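Local coordinates for AP endonuclease, family protein 2 (Mycobacterium smegmatis, PDB 5TNV) that binds a magnesium ion in a xylose isomerase-like TIM barrel and may act as an endonuclease, at residues 248-260 with 269-281. Sequence-based numbering, arbitrary orientation.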
loop_
_atom_site.group_PDB
_atom_site.type_symbol
_atom_site.label_atom_id
_atom_site.label_comp_id
_atom_site.label_asym_id
_atom_site.label_seq_id
_atom_site.Cartn_x
_atom_site.Cartn_y
_atom_site.Cartn_z
ATOM N N SER A 248 26.456 -11.109 -5.892
ATOM C CA SER A 248 25.444 -11.570 -4.956
ATOM C C SER A 248 25.127 -13.058 -5.080
ATOM O O SER A 248 24.888 -13.570 -6.176
ATOM C CB SER A 248 24.183 -10.720 -5.139
ATOM O OG SER A 248 24.409 -9.376 -4.795
ATOM N N ASN A 249 25.027 -13.699 -3.919
ATOM C CA ASN A 249 24.729 -15.158 -3.868
ATOM C C ASN A 249 23.479 -15.477 -3.044
ATOM O O ASN A 249 23.170 -16.654 -2.872
ATOM C CB ASN A 249 25.934 -15.961 -3.411
ATOM C CG ASN A 249 26.312 -15.651 -1.966
ATOM O OD1 ASN A 249 25.859 -14.690 -1.359
ATOM N ND2 ASN A 249 27.230 -16.433 -1.420
ATOM N N PHE A 250 22.784 -14.480 -2.536
ATOM C CA PHE A 250 21.637 -14.634 -1.631
ATOM C C PHE A 250 20.944 -13.280 -1.608
ATOM O O PHE A 250 21.587 -12.279 -1.890
ATOM C CB PHE A 250 22.159 -15.005 -0.241
ATOM C CG PHE A 250 21.099 -15.182 0.830
ATOM C CD1 PHE A 250 20.005 -16.007 0.635
ATOM C CD2 PHE A 250 21.232 -14.540 2.066
ATOM C CE1 PHE A 250 19.063 -16.203 1.606
ATOM C CE2 PHE A 250 20.280 -14.743 3.058
ATOM C CZ PHE A 250 19.216 -15.587 2.852
ATOM N N TRP A 251 19.670 -13.237 -1.227
ATOM C CA TRP A 251 18.958 -11.957 -1.344
ATOM C C TRP A 251 17.813 -11.869 -0.314
ATOM O O TRP A 251 16.765 -12.445 -0.508
ATOM C CB TRP A 251 18.446 -11.816 -2.772
ATOM C CG TRP A 251 18.080 -10.413 -3.194
ATOM C CD1 TRP A 251 18.011 -9.239 -2.480
ATOM C CD2 TRP A 251 17.736 -10.069 -4.555
ATOM N NE1 TRP A 251 17.636 -8.212 -3.315
ATOM C CE2 TRP A 251 17.468 -8.687 -4.582
ATOM C CE3 TRP A 251 17.644 -10.826 -5.700
ATOM C CZ2 TRP A 251 17.108 -8.060 -5.772
ATOM C CZ3 TRP A 251 17.278 -10.209 -6.902
ATOM C CH2 TRP A 251 17.010 -8.832 -6.914
ATOM N N HIS A 252 18.048 -11.077 0.730
ATOM C CA HIS A 252 16.986 -10.532 1.580
ATOM C C HIS A 252 16.309 -9.427 0.753
ATOM O O HIS A 252 16.978 -8.457 0.381
ATOM C CB HIS A 252 17.526 -9.923 2.859
ATOM C CG HIS A 252 17.962 -10.842 3.931
ATOM N ND1 HIS A 252 18.279 -10.353 5.178
ATOM C CD2 HIS A 252 18.147 -12.196 3.909
ATOM C CE1 HIS A 252 18.621 -11.422 5.879
ATOM N NE2 HIS A 252 18.554 -12.541 5.189
ATOM N N ILE A 253 15.036 -9.597 0.493
ATOM C CA ILE A 253 14.364 -8.759 -0.524
ATOM C C ILE A 253 13.126 -8.120 0.114
ATOM O O ILE A 253 12.158 -8.806 0.429
ATOM C CB ILE A 253 14.085 -9.600 -1.784
ATOM C CG1 ILE A 253 13.485 -8.729 -2.899
ATOM C CG2 ILE A 253 13.259 -10.842 -1.534
ATOM C CD1 ILE A 253 13.488 -9.385 -4.272
ATOM N N LYS A 254 13.178 -6.802 0.257
ATOM C CA LYS A 254 12.088 -6.028 0.874
ATOM C C LYS A 254 12.062 -4.645 0.245
ATOM O O LYS A 254 13.026 -4.180 -0.376
ATOM C CB LYS A 254 12.209 -5.971 2.397
ATOM C CG LYS A 254 13.439 -5.292 2.943
ATOM C CD LYS A 254 13.363 -5.101 4.454
ATOM C CE LYS A 254 14.640 -4.563 5.106
ATOM N NZ LYS A 254 15.711 -5.590 5.117
ATOM N N ASN A 255 10.942 -3.933 0.479
ATOM C CA ASN A 255 10.739 -2.631 -0.119
ATOM C C ASN A 255 10.146 -1.629 0.888
ATOM O O ASN A 255 9.569 -1.995 1.917
ATOM C CB ASN A 255 9.861 -2.721 -1.374
ATOM C CG ASN A 255 10.177 -1.754 -2.492
ATOM O OD1 ASN A 255 11.009 -0.829 -2.315
ATOM N ND2 ASN A 255 9.560 -1.932 -3.631
ATOM N N TYR A 256 10.270 -0.369 0.522
ATOM C CA TYR A 256 9.792 0.776 1.279
ATOM C C TYR A 256 9.326 1.837 0.309
ATOM O O TYR A 256 9.995 2.014 -0.728
ATOM C CB TYR A 256 10.896 1.433 2.122
ATOM C CG TYR A 256 11.441 0.543 3.188
ATOM C CD1 TYR A 256 12.404 -0.424 2.938
ATOM C CD2 TYR A 256 10.991 0.656 4.512
ATOM C CE1 TYR A 256 12.893 -1.245 3.914
ATOM C CE2 TYR A 256 11.478 -0.157 5.520
ATOM C CZ TYR A 256 12.444 -1.136 5.222
ATOM O OH TYR A 256 12.981 -1.951 6.179
ATOM N N SER A 257 8.246 2.578 0.590
ATOM C CA SER A 257 8.118 3.874 -0.067
ATOM C C SER A 257 9.327 4.725 0.340
ATOM O O SER A 257 9.888 4.538 1.426
ATOM C CB SER A 257 6.825 4.563 0.322
ATOM O OG SER A 257 6.772 4.769 1.717
ATOM N N ARG A 258 9.653 5.701 -0.508
ATOM C CA ARG A 258 10.736 6.645 -0.210
ATOM C C ARG A 258 10.283 8.006 -0.727
ATOM O O ARG A 258 9.801 8.092 -1.871
ATOM C CB ARG A 258 12.033 6.229 -0.875
ATOM C CG ARG A 258 13.211 7.172 -0.663
ATOM C CD ARG A 258 14.509 6.607 -1.224
ATOM N NE ARG A 258 15.622 7.536 -1.122
ATOM C CZ ARG A 258 16.290 7.823 0.001
ATOM N NH1 ARG A 258 16.019 7.185 1.123
ATOM N NH2 ARG A 258 17.226 8.758 -0.053
ATOM N N ASP A 259 10.401 9.045 0.060
ATOM C CA ASP A 259 10.011 10.361 -0.367
ATOM C C ASP A 259 10.933 11.396 0.287
ATOM O O ASP A 259 11.601 11.154 1.303
ATOM C CB ASP A 259 8.563 10.719 -0.028
ATOM C CG ASP A 259 7.964 11.777 -0.965
ATOM O OD1 ASP A 259 8.377 11.798 -2.139
ATOM O OD2 ASP A 259 7.104 12.552 -0.515
ATOM N N PHE A 260 10.910 12.593 -0.292
ATOM C CA PHE A 260 11.728 13.706 0.196
ATOM C C PHE A 260 11.000 14.994 -0.189
ATOM O O PHE A 260 10.392 15.066 -1.268
ATOM C CB PHE A 260 13.106 13.653 -0.433
ATOM C CG PHE A 260 14.045 14.781 -0.127
ATOM C CD1 PHE A 260 14.598 14.932 1.141
ATOM C CD2 PHE A 260 14.377 15.709 -1.108
ATOM C CE1 PHE A 260 15.486 15.957 1.427
ATOM C CE2 PHE A 260 15.240 16.762 -0.840
ATOM C CZ PHE A 260 15.801 16.878 0.429
ATOM N N SER A 269 9.869 7.330 4.787
ATOM C CA SER A 269 9.787 5.975 4.203
ATOM C C SER A 269 8.814 5.147 5.018
ATOM O O SER A 269 8.606 5.412 6.209
ATOM C CB SER A 269 11.157 5.295 4.140
ATOM O OG SER A 269 11.629 5.024 5.449
ATOM N N ALA A 270 8.233 4.150 4.379
ATOM C CA ALA A 270 7.300 3.233 5.033
ATOM C C ALA A 270 7.488 1.839 4.477
ATOM O O ALA A 270 7.545 1.663 3.247
ATOM C CB ALA A 270 5.848 3.633 4.864
ATOM N N PRO A 271 7.545 0.798 5.324
ATOM C CA PRO A 271 7.625 -0.564 4.773
ATOM C C PRO A 271 6.376 -0.873 3.978
ATOM O O PRO A 271 5.266 -0.622 4.428
ATOM C CB PRO A 271 7.753 -1.444 6.013
ATOM C CG PRO A 271 7.531 -0.627 7.172
ATOM C CD PRO A 271 7.519 0.810 6.785
ATOM N N LEU A 272 6.558 -1.463 2.789
ATOM C CA LEU A 272 5.461 -1.823 1.928
ATOM C C LEU A 272 5.792 -3.110 1.182
ATOM O O LEU A 272 6.985 -3.431 1.022
ATOM C CB LEU A 272 5.189 -0.749 0.863
ATOM C CG LEU A 272 4.551 0.554 1.359
ATOM C CD1 LEU A 272 4.510 1.552 0.212
ATOM C CD2 LEU A 272 3.163 0.313 1.916
ATOM N N PRO A 273 4.774 -3.826 0.675
ATOM C CA PRO A 273 5.032 -4.928 -0.265
ATOM C C PRO A 273 6.006 -4.542 -1.369
ATOM O O PRO A 273 6.079 -3.389 -1.808
ATOM C CB PRO A 273 3.651 -5.222 -0.830
ATOM C CG PRO A 273 2.702 -4.842 0.304
ATOM C CD PRO A 273 3.351 -3.645 0.933
ATOM N N LEU A 274 6.722 -5.556 -1.864
ATOM C CA LEU A 274 7.602 -5.366 -2.999
ATOM C C LEU A 274 6.933 -4.585 -4.140
ATOM O O LEU A 274 7.567 -3.691 -4.717
ATOM C CB LEU A 274 8.138 -6.680 -3.573
ATOM C CG LEU A 274 8.971 -7.552 -2.624
ATOM C CD1 LEU A 274 9.457 -8.792 -3.356
ATOM C CD2 LEU A 274 10.122 -6.799 -1.993
ATOM N N LYS A 275 5.694 -4.923 -4.474
ATOM C CA LYS A 275 5.021 -4.319 -5.614
ATOM C C LYS A 275 4.805 -2.807 -5.486
ATOM O O LYS A 275 4.590 -2.151 -6.483
ATOM C CB LYS A 275 3.662 -5.016 -5.826
ATOM C CG LYS A 275 2.986 -4.693 -7.180
ATOM C CD LYS A 275 1.707 -5.460 -7.390
ATOM C CE LYS A 275 1.874 -6.920 -7.513
ATOM N NZ LYS A 275 0.626 -7.646 -7.786
ATOM N N TYR A 276 4.770 -2.295 -4.245
ATOM C CA TYR A 276 4.287 -0.925 -3.988
ATOM C C TYR A 276 5.342 0.052 -3.569
ATOM O O TYR A 276 5.034 1.253 -3.473
ATOM C CB TYR A 276 3.157 -0.933 -2.936
ATOM C CG TYR A 276 2.010 -1.840 -3.212
ATOM C CD1 TYR A 276 1.580 -2.154 -4.512
ATOM C CD2 TYR A 276 1.339 -2.416 -2.158
ATOM C CE1 TYR A 276 0.512 -3.006 -4.730
ATOM C CE2 TYR A 276 0.291 -3.296 -2.376
ATOM C CZ TYR A 276 -0.135 -3.592 -3.651
ATOM O OH TYR A 276 -1.170 -4.459 -3.803
ATOM N N GLY A 277 6.562 -0.378 -3.249
ATOM C CA GLY A 277 7.575 0.517 -2.763
ATOM C C GLY A 277 8.409 1.171 -3.848
ATOM O O GLY A 277 8.081 1.069 -5.042
ATOM N N TYR A 278 9.442 1.860 -3.447
ATOM C CA TYR A 278 10.254 2.708 -4.360
ATOM C C TYR A 278 11.066 1.877 -5.350
ATOM O O TYR A 278 11.237 2.278 -6.515
ATOM C CB TYR A 278 11.155 3.601 -3.523
ATOM C CG TYR A 278 11.866 4.673 -4.326
ATOM C CD1 TYR A 278 11.162 5.746 -4.818
ATOM C CD2 TYR A 278 13.239 4.633 -4.563
ATOM C CE1 TYR A 278 11.817 6.739 -5.559
ATOM C CE2 TYR A 278 13.882 5.603 -5.279
ATOM C CZ TYR A 278 13.159 6.675 -5.791
ATOM O OH TYR A 278 13.859 7.626 -6.512
ATOM N N VAL A 279 11.627 0.748 -4.925
ATOM C CA VAL A 279 12.353 -0.117 -5.846
ATOM C C VAL A 279 11.365 -0.743 -6.826
ATOM O O VAL A 279 10.263 -1.131 -6.394
ATOM C CB VAL A 279 13.079 -1.235 -5.077
ATOM C CG1 VAL A 279 13.910 -2.102 -6.059
ATOM C CG2 VAL A 279 13.969 -0.703 -3.971
ATOM N N ASN A 280 11.744 -0.861 -8.096
ATOM C CA ASN A 280 10.998 -1.643 -9.076
ATOM C C ASN A 280 11.574 -3.049 -9.094
ATOM O O ASN A 280 12.550 -3.323 -9.808
ATOM C CB ASN A 280 11.039 -1.004 -10.450
ATOM C CG ASN A 280 10.150 -1.773 -11.426
ATOM O OD1 ASN A 280 9.845 -2.957 -11.247
ATOM N ND2 ASN A 280 9.747 -1.119 -12.525
ATOM N N TYR A 281 11.014 -3.949 -8.273
ATOM C CA TYR A 281 11.598 -5.284 -8.188
ATOM C C TYR A 281 11.275 -6.148 -9.398
ATOM O O TYR A 281 11.943 -7.207 -9.563
ATOM C CB TYR A 281 11.198 -5.969 -6.880
ATOM C CG TYR A 281 12.097 -5.556 -5.718
ATOM C CD1 TYR A 281 13.418 -6.005 -5.666
ATOM C CD2 TYR A 281 11.661 -4.746 -4.698
ATOM C CE1 TYR A 281 14.248 -5.669 -4.633
ATOM C CE2 TYR A 281 12.492 -4.390 -3.640
ATOM C CZ TYR A 281 13.783 -4.857 -3.613
ATOM O OH TYR A 281 14.657 -4.546 -2.580
HETATM O O HOH W 1 8.647 -5.578 1.526
#
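N255 reaches with its carboxamide into the 274-279 turn, which folds back against the antiparallel hairpin of strands 251-261 and 266-272 on the TIM barrel. An asparagine suits this place because its short flat end both gives and takes hydrogen bonds. Its ND2 donates to L274 O at 2.9 Å, with that oxygen in the amide plane, and to V279 O at 3.0 Å, while OD1 receives V279 N on a lone pair. These three bonds fix the rotation of the amide. G277, with no side chain, lets the backbone pass close to it, CA lying 3.5 Å from N255 CG. Next to it, Y278 N donates to Y256 O, nearly straight at 170° but from above the carbonyl plane.

Along the hairpin Y256 faces P271, a non-hydrogen-bonded pair where proline's lack of an N-H costs the pairing no hydrogen bond; the tyrosine's CE2 lies 4.0 Å from P271 CB. A water takes the backbone N-H of N255, and its oxygen lies 2.8 Å from L272 O, to which it donates. Farther along, the aliphatic part of R258 packs on one face of the Y278 ring, and its guanidinium continues to the carbonyl oxygens of L230 and R232.

Toward the barrel, Y281 is held between I253 CG1 over one face and V279 CG1 over the other. CG1 of I253 stands anti to the backbone N (chi1 -176°), which carries it over the ring. The Y281 hydroxyl donates to K254 O at 2.8 Å, gripping the backbone between H252, a magnesium ligand, and N255. The K254 ammonium points into the metal site, its NZ in salt bridges with OD1 of D223, another magnesium ligand, and OE1 of E300.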